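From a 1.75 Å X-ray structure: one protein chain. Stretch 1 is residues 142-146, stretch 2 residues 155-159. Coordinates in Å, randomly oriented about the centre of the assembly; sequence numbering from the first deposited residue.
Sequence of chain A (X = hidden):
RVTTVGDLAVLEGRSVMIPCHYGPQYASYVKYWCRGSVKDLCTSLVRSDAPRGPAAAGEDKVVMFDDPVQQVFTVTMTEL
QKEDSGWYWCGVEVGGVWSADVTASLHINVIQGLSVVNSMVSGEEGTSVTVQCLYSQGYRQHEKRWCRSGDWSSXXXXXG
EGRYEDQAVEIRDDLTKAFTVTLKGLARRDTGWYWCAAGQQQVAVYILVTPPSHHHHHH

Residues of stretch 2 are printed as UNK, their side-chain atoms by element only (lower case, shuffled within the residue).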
ATOM      1  N   HIS A 142      15.003  -9.744   6.033  1.00 43.16           N
ATOM      2  CA  HIS A 142      14.790 -10.086   7.426  1.00 42.29           C
ATOM      3  C   HIS A 142      14.017 -11.399   7.549  1.00 40.16           C
ATOM      4  O   HIS A 142      13.145 -11.724   6.739  1.00 40.57           O
ATOM      5  CB  HIS A 142      13.985  -8.998   8.142  1.00 43.61           C
ATOM      6  CG  HIS A 142      14.747  -7.755   8.469  1.00 43.57           C
ATOM      7  ND1 HIS A 142      15.376  -6.981   7.517  1.00 45.03           N
ATOM      8  CD2 HIS A 142      14.931  -7.119   9.650  1.00 47.79           C
ATOM      9  CE1 HIS A 142      15.916  -5.924   8.099  1.00 47.05           C
ATOM     10  NE2 HIS A 142      15.670  -5.991   9.395  1.00 49.23           N
ATOM     11  N   GLU A 143      14.324 -12.161   8.592  1.00 40.09           N
ATOM     12  CA  GLU A 143      13.444 -13.260   8.914  1.00 40.80           C
ATOM     13  C   GLU A 143      12.091 -12.656   9.294  1.00 41.11           C
ATOM     14  O   GLU A 143      12.029 -11.582   9.901  1.00 38.99           O
ATOM     15  CB  GLU A 143      14.008 -14.112  10.056  1.00 45.36           C
ATOM     16  CG  GLU A 143      14.108 -13.422  11.340  1.00 49.40           C
ATOM     17  CD  GLU A 143      14.674 -14.325  12.417  1.00 62.78           C
ATOM     18  OE1 GLU A 143      15.340 -15.345  12.073  1.00 58.21           O
ATOM     19  OE2 GLU A 143      14.428 -14.013  13.597  1.00 64.25           O
ATOM     20  N   LYS A 144      11.023 -13.323   8.895  1.00 39.77           N
ATOM     21  CA  LYS A 144       9.669 -12.886   9.225  1.00 37.31           C
ATOM     22  C   LYS A 144       9.127 -13.739  10.364  1.00 39.34           C
ATOM     23  O   LYS A 144       9.452 -14.925  10.463  1.00 40.31           O
ATOM     24  CB  LYS A 144       8.775 -13.021   8.008  1.00 36.46           C
ATOM     25  CG  LYS A 144       9.342 -12.355   6.744  1.00 35.78           C
ATOM     26  CD  LYS A 144       9.729 -10.932   7.012  1.00 36.33           C
ATOM     27  CE  LYS A 144      10.066 -10.194   5.745  1.00 37.51           C
ATOM     28  NZ  LYS A 144      11.178 -10.784   4.903  1.00 41.03           N
ATOM     29  N   ARG A 145       8.259 -13.156  11.204  1.00 34.77           N
ATOM     30  CA  ARG A 145       7.733 -13.927  12.322  1.00 36.16           C
ATOM     31  C   ARG A 145       6.247 -13.684  12.550  1.00 38.97           C
ATOM     32  O   ARG A 145       5.685 -12.655  12.167  1.00 34.20           O
ATOM     33  CB  ARG A 145       8.486 -13.666  13.622  1.00 42.14           C
ATOM     34  CG  ARG A 145       8.985 -12.359  13.879  1.00 47.92           C
ATOM     35  CD  ARG A 145      10.018 -12.391  15.048  1.00 46.76           C
ATOM     36  NE  ARG A 145       9.762 -11.239  15.886  1.00 47.06           N
ATOM     37  CZ  ARG A 145      10.200 -10.015  15.614  1.00 45.89           C
ATOM     38  NH1 ARG A 145      10.947  -9.807  14.550  1.00 41.82           N
ATOM     39  NH2 ARG A 145       9.903  -8.998  16.417  1.00 51.02           N
ATOM     40  N   TRP A 146       5.619 -14.712  13.107  1.00 36.60           N
ATOM     41  CA  TRP A 146       4.226 -14.706  13.534  1.00 33.56           C
ATOM     42  C   TRP A 146       4.215 -15.068  15.012  1.00 39.58           C
ATOM     43  O   TRP A 146       4.726 -16.133  15.388  1.00 39.74           O
ATOM     44  CB  TRP A 146       3.429 -15.691  12.708  1.00 36.81           C
ATOM     45  CG  TRP A 146       2.023 -15.945  13.144  1.00 33.42           C
ATOM     46  CD1 TRP A 146       1.541 -17.052  13.762  1.00 35.39           C
ATOM     47  CD2 TRP A 146       0.896 -15.066  12.950  1.00 35.30           C
ATOM     48  NE1 TRP A 146       0.155 -16.931  13.952  1.00 34.51           N
ATOM     49  CE2 TRP A 146      -0.239 -15.708  13.482  1.00 34.27           C
ATOM     50  CE3 TRP A 146       0.751 -13.802  12.373  1.00 36.56           C
ATOM     51  CZ2 TRP A 146      -1.534 -15.134  13.443  1.00 34.03           C
ATOM     52  CZ3 TRP A 146      -0.542 -13.219  12.353  1.00 35.86           C
ATOM     53  CH2 TRP A 146      -1.645 -13.892  12.878  1.00 32.91           C
ATOM     54  N   UNK A 155       7.016 -16.992  18.995  1.00 45.11           N
ATOM     55  CA  UNK A 155       7.246 -16.641  17.595  1.00 44.73           C
ATOM     56  C   UNK A 155       7.587 -17.857  16.742  1.00 42.84           C
ATOM     57  O   UNK A 155       8.387 -18.718  17.120  1.00 43.82           O
ATOM     58  s   UNK A 155       7.963 -13.982  18.072  1.00 57.11           S
ATOM     59  c   UNK A 155       8.366 -15.597  17.440  1.00 48.88           C
ATOM     60  N   UNK A 156       6.965 -17.914  15.579  1.00 38.24           N
ATOM     61  CA  UNK A 156       7.309 -18.828  14.511  1.00 40.69           C
ATOM     62  C   UNK A 156       8.018 -18.034  13.419  1.00 44.19           C
ATOM     63  O   UNK A 156       7.490 -17.020  12.945  1.00 38.01           O
ATOM     64  c   UNK A 156       3.948 -20.665  14.313  1.00 45.07           C
ATOM     65  c   UNK A 156       5.836 -21.143  15.860  1.00 45.84           C
ATOM     66  c   UNK A 156       6.057 -19.497  13.967  1.00 42.63           C
ATOM     67  c   UNK A 156       5.128 -20.070  15.025  1.00 43.17           C
ATOM     68  N   UNK A 157       9.214 -18.483  13.019  1.00 40.02           N
ATOM     69  CA  UNK A 157      10.118 -17.642  12.244  1.00 41.18           C
ATOM     70  C   UNK A 157      10.480 -18.356  10.944  1.00 45.57           C
ATOM     71  O   UNK A 157      10.664 -19.581  10.919  1.00 43.74           O
ATOM     72  c   UNK A 157      11.362 -17.278  13.068  1.00 42.97           C
ATOM     73  c   UNK A 157      12.289 -16.375  12.271  1.00 50.27           C
ATOM     74  c   UNK A 157      10.953 -16.602  14.371  1.00 43.88           C
ATOM     75  N   UNK A 158      10.545 -17.594   9.853  1.00 40.55           N
ATOM     76  CA  UNK A 158      10.870 -18.161   8.564  1.00 44.49           C
ATOM     77  C   UNK A 158      12.356 -18.504   8.504  1.00 42.91           C
ATOM     78  O   UNK A 158      13.188 -17.885   9.175  1.00 44.55           O
ATOM     79  c   UNK A 158       9.102 -16.943   7.289  1.00 44.06           C
ATOM     80  o   UNK A 158      11.265 -15.963   7.716  1.00 40.73           O
ATOM     81  c   UNK A 158      10.585 -17.185   7.432  1.00 43.29           C
ATOM     82  N   UNK A 159      12.677 -19.440   7.621  1.00 44.74           N
ATOM     83  CA  UNK A 159      14.050 -19.870   7.425  1.00 46.60           C
ATOM     84  C   UNK A 159      14.675 -19.060   6.301  1.00 49.14           C
ATOM     85  O   UNK A 159      14.069 -18.146   5.747  1.00 47.94           O
ATOM     86  c   UNK A 159      14.113 -21.375   7.153  1.00 45.81           C
ATOM     87  c   UNK A 159      13.416 -21.808   5.862  1.00 50.54           C
ATOM     88  o   UNK A 159      13.152 -20.979   4.968  1.00 49.57           O
ATOM     89  o   UNK A 159      13.132 -23.033   5.744  1.00 50.93           O
TER

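Position 155 carries two side-chain atoms, one carbon and then one sulfur. The chain ends at the sulfur, with no terminal carbon beyond it. The CA-to-CB bond points toward stretch 1, and the sulfur lies 3.9 Å from NE of Arg145, at the edge of the guanidinium and near its plane. A single carbon bearing sulfur is cysteine, so this is Cys155. Its chi1 is m, and it is bonded covalently to a group elsewhere in the structure. Its backbone also takes part: CA of Cys155 makes a CA-H...O contact of 3.4 Å with O of Trp146.

Position 156 has four side-chain carbons and no heteroatom. CB leads to a second carbon, and there the chain forks into two ends. One of these ends lies 4.4 Å from CD1 of Trp146, near the plane of the indole and at its edge. The fork at the second carbon, not at CB, identifies leucine. Leu156 has chi1 m and chi2 t, and its side chain shares a face of the sheet with Trp146. The two backbones form an antiparallel hydrogen-bonded pair. N of Leu156 donates to O of Trp146 at 2.9 Å, and N of Trp146 donates to O of Leu156 at 3.0 Å. O of Leu156 also receives a CA-H...O contact from CA of Arg145 at 3.2 Å.

Position 157 has three side-chain carbons, with the fork already at CB. One branch comes within 3.1 Å of CD of Glu143, a tight approach. The other lies 3.9 Å from CB of Arg145. Three carbons branched at CB make valine. The branch near Glu143 is CG1 of Val157, and the one near Arg145 is CG2. Val157 pairs with Arg145 across the strands as an antiparallel non-hydrogen-bonded pair, with 4.4 Å between CA of Val157 and CA of Arg145. Their side chains share the other face of the sheet.

Position 158 also branches at CB, but into one oxygen and one carbon. The CA-to-CB bond points toward stretch 1. The oxygen accepts a hydrogen bond from N of Lys144 at 2.9 Å. A CB bearing a hydroxyl and a methyl is threonine. The oxygen is OG1 of Thr158, and chi1 is p. N of Thr158 donates to O of Lys144, also at 2.9 Å.

Position 159 has two side-chain carbons, the second carrying two oxygens. This short carboxylate is aspartate. The CA-to-CB bond of Asp159 points away from stretch 1, and its side chain makes no contact with it.

The contact is an antiparallel pairing of two short segments, burying 409 Å² in all. Two backbone hydrogen bonds join Trp146 and Leu156. At Lys144, the hydroxyl of Thr158 receives the amide N-H while the Thr158 amide binds the carbonyl. Side chains add packing on both faces: Trp146 with Leu156 on one, Arg145 with Val157 on the other.

Stretch 2 155-159: CLVTD
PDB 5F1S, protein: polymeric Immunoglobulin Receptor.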